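PDB 2R1I: GCN5-related N-acetyltransferase, which probably transfers an acetyl group from acetyl-CoA to an amine of an as yet unidentified substrate, as other members of the GNAT family do. Local coordinates for residues 140-143 and 144-147; 147-151 and 152-156. All coordinates share one frame; numbering follows the deposited sequence.

Contacts 1 and 2 illustrate how a single short helix is finished at its two ends. Residues 140-143 leave strand 133-139, one of the two outermost strands of the sheet within this chain, and lead into helix 143-150; in contact 1 they cap its first turn, 144-147. Contact 2 follows directly: 147-151 run along the C-terminal part of the helix, and 152-156 carry the chain away toward strand 165-171. The two centres lie about 10 Å apart, on the same side of the chain's centre, and Arg147 belongs to both. Both contacts also reach the second subunit, so the helix ends that shape this part of the acetyltransferase fold also contribute to the dimer.

Contact 1: 140-143 and 144-147; sequences GEDT and DARR
Asp142 and Ala145 meet where the chain turns into helix 143-150. The carboxylate of Asp142, its CG anti to the backbone N (chi1 -165°), reaches Ala145, where OD1 accepts from the backbone N at 3.2 Å. The amide approaches from above the carboxylate plane, yet the N-H points almost straight at the oxygen. OD2 lies 3.4 Å from Ala145 CB. The main-chain Asp142 O takes the hydrogen of Arg146 N at 3.0 Å, and Thr143 O that of Arg147 N at 2.9 Å, so the helical ladder starts at once.

Arg146 reaches back beyond the cap. Its chain bends at chi3 (62°), which brings NH1 to Gly140 O at 2.9 Å, in the guanidinium plane and on a lone pair of the carbonyl. NE is satisfied by Tyr168 OH of the second subunit. Within the helix, Arg147 NH2 forms a salt bridge with Asp144 OD1 at 2.6 Å, while Thr143 O lies beneath the face of the same guanidinium. Asp142 is also the centre of an inverse gamma turn, and with its side chain on Ala145 N it makes a classic aspartate N-cap, here joining a strand to the following helix.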
ATOM      1  N   GLY A 140       8.554  12.182   7.184  1.00 31.34           N
ATOM      2  CA  GLY A 140       8.437  12.775   8.499  1.00 32.14           C
ATOM      3  C   GLY A 140       8.877  14.234   8.488  1.00 31.55           C
ATOM      4  O   GLY A 140       8.395  15.029   9.287  1.00 31.90           O
ATOM      5  N   GLU A 141       9.787  14.560   7.568  1.00 33.97           N
ATOM      6  CA  GLU A 141      10.335  15.939   7.439  1.00 35.93           C
ATOM      7  C   GLU A 141       9.290  16.885   6.845  1.00 36.86           C
ATOM      8  O   GLU A 141       9.434  18.104   6.962  1.00 35.96           O
ATOM      9  CB  GLU A 141      11.602  15.924   6.549  1.00 34.96           C
ATOM     10  CG  GLU A 141      12.421  17.230   6.460  1.00 39.03           C
ATOM     11  N   ASP A 142       8.238  16.320   6.230  1.00 37.19           N
ATOM     12  CA  ASP A 142       7.201  17.102   5.546  1.00 34.61           C
ATOM     13  C   ASP A 142       6.080  17.590   6.487  1.00 33.46           C
ATOM     14  O   ASP A 142       4.936  17.129   6.403  1.00 31.33           O
ATOM     15  CB  ASP A 142       6.623  16.300   4.391  1.00 37.91           C
ATOM     16  CG  ASP A 142       5.819  17.150   3.433  1.00 37.85           C
ATOM     17  OD1 ASP A 142       5.509  18.306   3.781  1.00 41.14           O
ATOM     18  OD2 ASP A 142       5.494  16.644   2.341  1.00 44.32           O
ATOM     19  N   THR A 143       6.420  18.564   7.340  0.50 32.37           N
ATOM     20  CA  THR A 143       5.518  19.082   8.382  0.50 30.46           C
ATOM     21  C   THR A 143       4.211  19.646   7.808  0.50 30.38           C
ATOM     22  O   THR A 143       3.147  19.554   8.431  0.50 29.83           O
ATOM     23  CB  THR A 143       6.210  20.190   9.226  0.50 31.72           C
ATOM     24  OG1 THR A 143       7.370  19.658   9.878  0.50 29.30           O
ATOM     25  CG2 THR A 143       5.265  20.746  10.281  0.50 25.00           C
ATOM     26  N   ASP A 144       4.299  20.245   6.629  1.00 29.90           N
ATOM     27  CA  ASP A 144       3.126  20.861   5.995  1.00 31.22           C
ATOM     28  C   ASP A 144       2.097  19.778   5.617  1.00 29.52           C
ATOM     29  O   ASP A 144       0.904  19.935   5.871  1.00 30.16           O
ATOM     30  CB  ASP A 144       3.504  21.663   4.746  1.00 32.07           C
ATOM     31  CG  ASP A 144       4.221  22.992   5.053  1.00 35.26           C
ATOM     32  OD1 ASP A 144       4.365  23.446   6.229  1.00 33.10           O
ATOM     33  OD2 ASP A 144       4.652  23.604   4.058  1.00 42.24           O
ATOM     34  N   ALA A 145       2.562  18.686   5.007  1.00 28.44           N
ATOM     35  CA  ALA A 145       1.672  17.578   4.620  1.00 26.23           C
ATOM     36  C   ALA A 145       1.107  16.905   5.870  1.00 25.36           C
ATOM     37  O   ALA A 145      -0.096  16.610   5.969  1.00 27.08           O
ATOM     38  CB  ALA A 145       2.408  16.577   3.744  1.00 27.92           C
ATOM     39  N   ARG A 146       1.967  16.695   6.851  1.00 26.76           N
ATOM     40  CA  ARG A 146       1.513  16.085   8.094  1.00 27.43           C
ATOM     41  C   ARG A 146       0.409  16.934   8.762  1.00 27.05           C
ATOM     42  O   ARG A 146      -0.619  16.392   9.190  1.00 28.55           O
ATOM     43  CB  ARG A 146       2.682  15.831   9.052  1.00 28.05           C
ATOM     44  CG  ARG A 146       3.755  14.916   8.484  1.00 30.83           C
ATOM     45  CD  ARG A 146       4.922  14.797   9.411  1.00 31.57           C
ATOM     46  NE  ARG A 146       4.584  14.219  10.707  1.00 35.58           N
ATOM     47  CZ  ARG A 146       5.464  14.048  11.691  1.00 30.77           C
ATOM     48  NH1 ARG A 146       6.735  14.389  11.518  1.00 34.34           N
ATOM     49  NH2 ARG A 146       5.089  13.518  12.837  1.00 32.56           N
ATOM     50  N   ARG A 147       0.597  18.241   8.834  1.00 29.63           N
ATOM     51  CA  ARG A 147      -0.417  19.107   9.455  1.00 25.86           C
ATOM     52  C   ARG A 147      -1.737  19.070   8.688  1.00 25.74           C
ATOM     53  O   ARG A 147      -2.824  19.048   9.283  1.00 24.28           O
ATOM     54  CB  ARG A 147       0.077  20.553   9.545  1.00 28.87           C
ATOM     55  CG  ARG A 147      -0.844  21.501  10.340  1.00 33.18           C
ATOM     56  CD  ARG A 147      -0.212  22.916  10.485  1.00 34.28           C
ATOM     57  NE  ARG A 147       0.613  23.198   9.307  1.00 44.86           N
ATOM     58  CZ  ARG A 147       1.939  23.376   9.290  1.00 43.68           C
ATOM     59  NH1 ARG A 147       2.668  23.390  10.409  1.00 45.37           N
ATOM     60  NH2 ARG A 147       2.538  23.567   8.118  1.00 34.86           N
TER

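Contact 2: 147-151 and 152-156; sequences RFYEA and RGFTN. With EDO (1,2-ethanediol), chain J.
Arg152 folds back along the last turn of helix 143-150 and lays its guanidinium flat on the ring of Phe148, the planes 10° apart and the centres separated by 4.2 Å. Two conformations make this possible. Phe148 CG stands anti to the backbone N (chi1 172°), while the Arg152 chain runs extended from CG to NE and passes CD over the same ring face in a CH-pi contact. NH1 then donates to Phe148 O at 3.1 Å, close to the guanidinium plane and on a carbonyl lone pair, and NE bonds to Ser116 OG, fixing the group's rotation. With the side chain cut back to alanine, that ring face is likely to lose its flat cover, and Phe148 O and Ser116 OG their arginine partner.

Tyr149 O is gripped from opposite faces of its carbonyl plane, by Arg152 N at 2.9 Å and Phe154 N at 3.2 Å. Gly153, with its positive phi of 91°, lets the chain reverse between these donors. Tyr149 turns its ring edge toward the face of Phe154, a T-shaped pair with centroids 5.6 Å apart. Water bridges Glu150 O to Phe154 O, and Glu150 OE2 bonds to Tyr168 OH of the second subunit. Phe148 and Tyr149 pack on Leu103 of strand 97-104, Phe148, Arg152 and Phe154 on Leu119 of helix 109-128, and Tyr149 and Phe154 on Ile136 of strand 133-139.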
ATOM      1  N   ARG A 147       0.597  18.241   8.834  1.00 29.63           N
ATOM      2  CA  ARG A 147      -0.417  19.107   9.455  1.00 25.86           C
ATOM      3  C   ARG A 147      -1.737  19.070   8.688  1.00 25.74           C
ATOM      4  O   ARG A 147      -2.824  19.048   9.283  1.00 24.28           O
ATOM      5  CB  ARG A 147       0.077  20.553   9.545  1.00 28.87           C
ATOM      6  CG  ARG A 147      -0.844  21.501  10.340  1.00 33.18           C
ATOM      7  CD  ARG A 147      -0.212  22.916  10.485  1.00 34.28           C
ATOM      8  NE  ARG A 147       0.613  23.198   9.307  1.00 44.86           N
ATOM      9  CZ  ARG A 147       1.939  23.376   9.290  1.00 43.68           C
ATOM     10  NH1 ARG A 147       2.668  23.390  10.409  1.00 45.37           N
ATOM     11  NH2 ARG A 147       2.538  23.567   8.118  1.00 34.86           N
ATOM     12  N   PHE A 148      -1.611  19.009   7.360  1.00 25.63           N
ATOM     13  CA  PHE A 148      -2.762  18.960   6.442  1.00 23.87           C
ATOM     14  C   PHE A 148      -3.592  17.672   6.605  1.00 25.74           C
ATOM     15  O   PHE A 148      -4.813  17.732   6.749  1.00 25.75           O
ATOM     16  CB  PHE A 148      -2.276  19.118   5.000  1.00 23.85           C
ATOM     17  CG  PHE A 148      -3.342  18.887   3.953  1.00 22.89           C
ATOM     18  CD1 PHE A 148      -3.570  17.637   3.430  1.00 30.34           C
ATOM     19  CD2 PHE A 148      -4.119  19.944   3.494  1.00 28.20           C
ATOM     20  CE1 PHE A 148      -4.554  17.439   2.449  1.00 28.73           C
ATOM     21  CE2 PHE A 148      -5.092  19.740   2.504  1.00 22.10           C
ATOM     22  CZ  PHE A 148      -5.312  18.495   2.007  1.00 25.46           C
ATOM     23  N   TYR A 149      -2.934  16.521   6.623  1.00 23.16           N
ATOM     24  CA  TYR A 149      -3.683  15.273   6.772  1.00 24.50           C
ATOM     25  C   TYR A 149      -4.238  15.105   8.165  1.00 25.68           C
ATOM     26  O   TYR A 149      -5.381  14.649   8.324  1.00 25.68           O
ATOM     27  CB  TYR A 149      -2.811  14.100   6.373  1.00 25.13           C
ATOM     28  CG  TYR A 149      -2.507  14.092   4.897  1.00 27.84           C
ATOM     29  CD1 TYR A 149      -3.531  14.052   3.961  1.00 23.20           C
ATOM     30  CD2 TYR A 149      -1.189  14.135   4.433  1.00 28.76           C
ATOM     31  CE1 TYR A 149      -3.253  14.029   2.591  1.00 27.26           C
ATOM     32  CE2 TYR A 149      -0.905  14.133   3.068  1.00 31.38           C
ATOM     33  CZ  TYR A 149      -1.937  14.084   2.156  1.00 32.68           C
ATOM     34  OH  TYR A 149      -1.630  14.071   0.796  1.00 31.84           O
ATOM     35  N   GLU A 150      -3.470  15.506   9.177  1.00 25.98           N
ATOM     36  CA  GLU A 150      -3.882  15.336  10.568  1.00 26.59           C
ATOM     37  C   GLU A 150      -5.120  16.191  10.856  1.00 26.39           C
ATOM     38  O   GLU A 150      -5.972  15.793  11.635  1.00 29.52           O
ATOM     39  CB  GLU A 150      -2.720  15.624  11.540  1.00 26.03           C
ATOM     40  CG  GLU A 150      -1.654  14.566  11.529  1.00 27.05           C
ATOM     41  CD  GLU A 150      -0.441  14.860  12.379  1.00 31.95           C
ATOM     42  OE1 GLU A 150      -0.403  15.929  13.027  1.00 36.13           O
ATOM     43  OE2 GLU A 150       0.493  14.018  12.414  1.00 32.18           O
ATOM     44  N   ALA A 151      -5.248  17.323  10.171  1.00 26.79           N
ATOM     45  CA  ALA A 151      -6.442  18.191  10.307  1.00 27.89           C
ATOM     46  C   ALA A 151      -7.693  17.640   9.609  1.00 28.02           C
ATOM     47  O   ALA A 151      -8.786  18.188   9.782  1.00 25.01           O
ATOM     48  CB  ALA A 151      -6.143  19.565   9.743  1.00 28.12           C
ATOM     49  N   ARG A 152      -7.501  16.598   8.799  1.00 25.23           N
ATOM     50  CA  ARG A 152      -8.558  15.978   7.970  1.00 26.43           C
ATOM     51  C   ARG A 152      -8.679  14.452   8.248  1.00 25.51           C
ATOM     52  O   ARG A 152      -8.867  13.639   7.332  1.00 28.80           O
ATOM     53  CB  ARG A 152      -8.279  16.227   6.490  1.00 27.43           C
ATOM     54  CG  ARG A 152      -8.524  17.668   6.116  1.00 27.29           C
ATOM     55  CD  ARG A 152      -7.810  18.076   4.849  1.00 25.81           C
ATOM     56  NE  ARG A 152      -8.045  19.507   4.620  1.00 24.99           N
ATOM     57  CZ  ARG A 152      -7.387  20.506   5.214  1.00 27.19           C
ATOM     58  NH1 ARG A 152      -6.437  20.280   6.113  1.00 28.90           N
ATOM     59  NH2 ARG A 152      -7.701  21.762   4.926  1.00 32.47           N
ATOM     60  N   GLY A 153      -8.540  14.066   9.511  1.00 28.82           N
ATOM     61  CA  GLY A 153      -8.966  12.732   9.956  1.00 29.76           C
ATOM     62  C   GLY A 153      -7.946  11.616   9.903  1.00 30.37           C
ATOM     63  O   GLY A 153      -8.265  10.460  10.217  1.00 30.51           O
ATOM     64  N   PHE A 154      -6.722  11.929   9.475  1.00 28.66           N
ATOM     65  CA  PHE A 154      -5.668  10.921   9.446  1.00 25.96           C
ATOM     66  C   PHE A 154      -4.825  10.890  10.706  1.00 25.60           C
ATOM     67  O   PHE A 154      -4.576  11.933  11.299  1.00 23.66           O
ATOM     68  CB  PHE A 154      -4.735  11.125   8.244  1.00 23.85           C
ATOM     69  CG  PHE A 154      -5.358  10.788   6.946  1.00 24.85           C
ATOM     70  CD1 PHE A 154      -6.234  11.676   6.343  1.00 24.74           C
ATOM     71  CD2 PHE A 154      -5.052   9.578   6.290  1.00 22.52           C
ATOM     72  CE1 PHE A 154      -6.830  11.372   5.131  1.00 27.98           C
ATOM     73  CE2 PHE A 154      -5.648   9.244   5.067  1.00 24.36           C
ATOM     74  CZ  PHE A 154      -6.547  10.148   4.481  1.00 29.69           C
ATOM     75  N   THR A 155      -4.389   9.697  11.106  1.00 24.88           N
ATOM     76  CA  THR A 155      -3.444   9.531  12.218  1.00 27.01           C
ATOM     77  C   THR A 155      -2.288   8.607  11.852  1.00 26.82           C
ATOM     78  O   THR A 155      -2.422   7.776  10.975  1.00 26.81           O
ATOM     79  CB  THR A 155      -4.153   9.002  13.469  1.00 31.18           C
ATOM     80  OG1 THR A 155      -3.220   8.962  14.560  1.00 32.75           O
ATOM     81  CG2 THR A 155      -4.737   7.661  13.225  1.00 31.06           C
ATOM     82  N   ASN A 156      -1.127   8.783  12.484  0.50 25.37           N
ATOM     83  CA  ASN A 156       0.009   7.867  12.273  0.50 26.40           C
ATOM     84  C   ASN A 156       0.217   6.908  13.442  0.50 28.04           C
ATOM     85  O   ASN A 156       1.151   6.110  13.451  0.50 27.43           O
ATOM     86  CB  ASN A 156       1.311   8.625  11.971  0.50 25.12           C
ATOM     87  CG  ASN A 156       1.749   9.527  13.109  0.50 27.61           C
ATOM     88  OD1 ASN A 156       1.353   9.346  14.264  0.50 23.02           O
ATOM     89  ND2 ASN A 156       2.579  10.511  12.781  0.50 23.31           N
TER
HETATM   90  C1  EDO J 173      -9.220   6.497  12.023  1.00 41.46           C
HETATM   91  O1  EDO J 173      -9.932   7.319  11.113  1.00 38.62           O
HETATM   92  C2  EDO J 173      -8.236   7.355  12.792  1.00 52.92           C
HETATM   93  O2  EDO J 173      -7.432   8.084  11.862  1.00 48.92           O
HETATM   94  O   HOH W   1      -0.937  11.587  13.897  1.00 38.34           O
HETATM   95  O   HOH W   2      -5.747  13.431  13.013  1.00 44.02           O
HETATM   96  O   HOH W   3      -8.957  15.540  11.991  1.00 48.66           O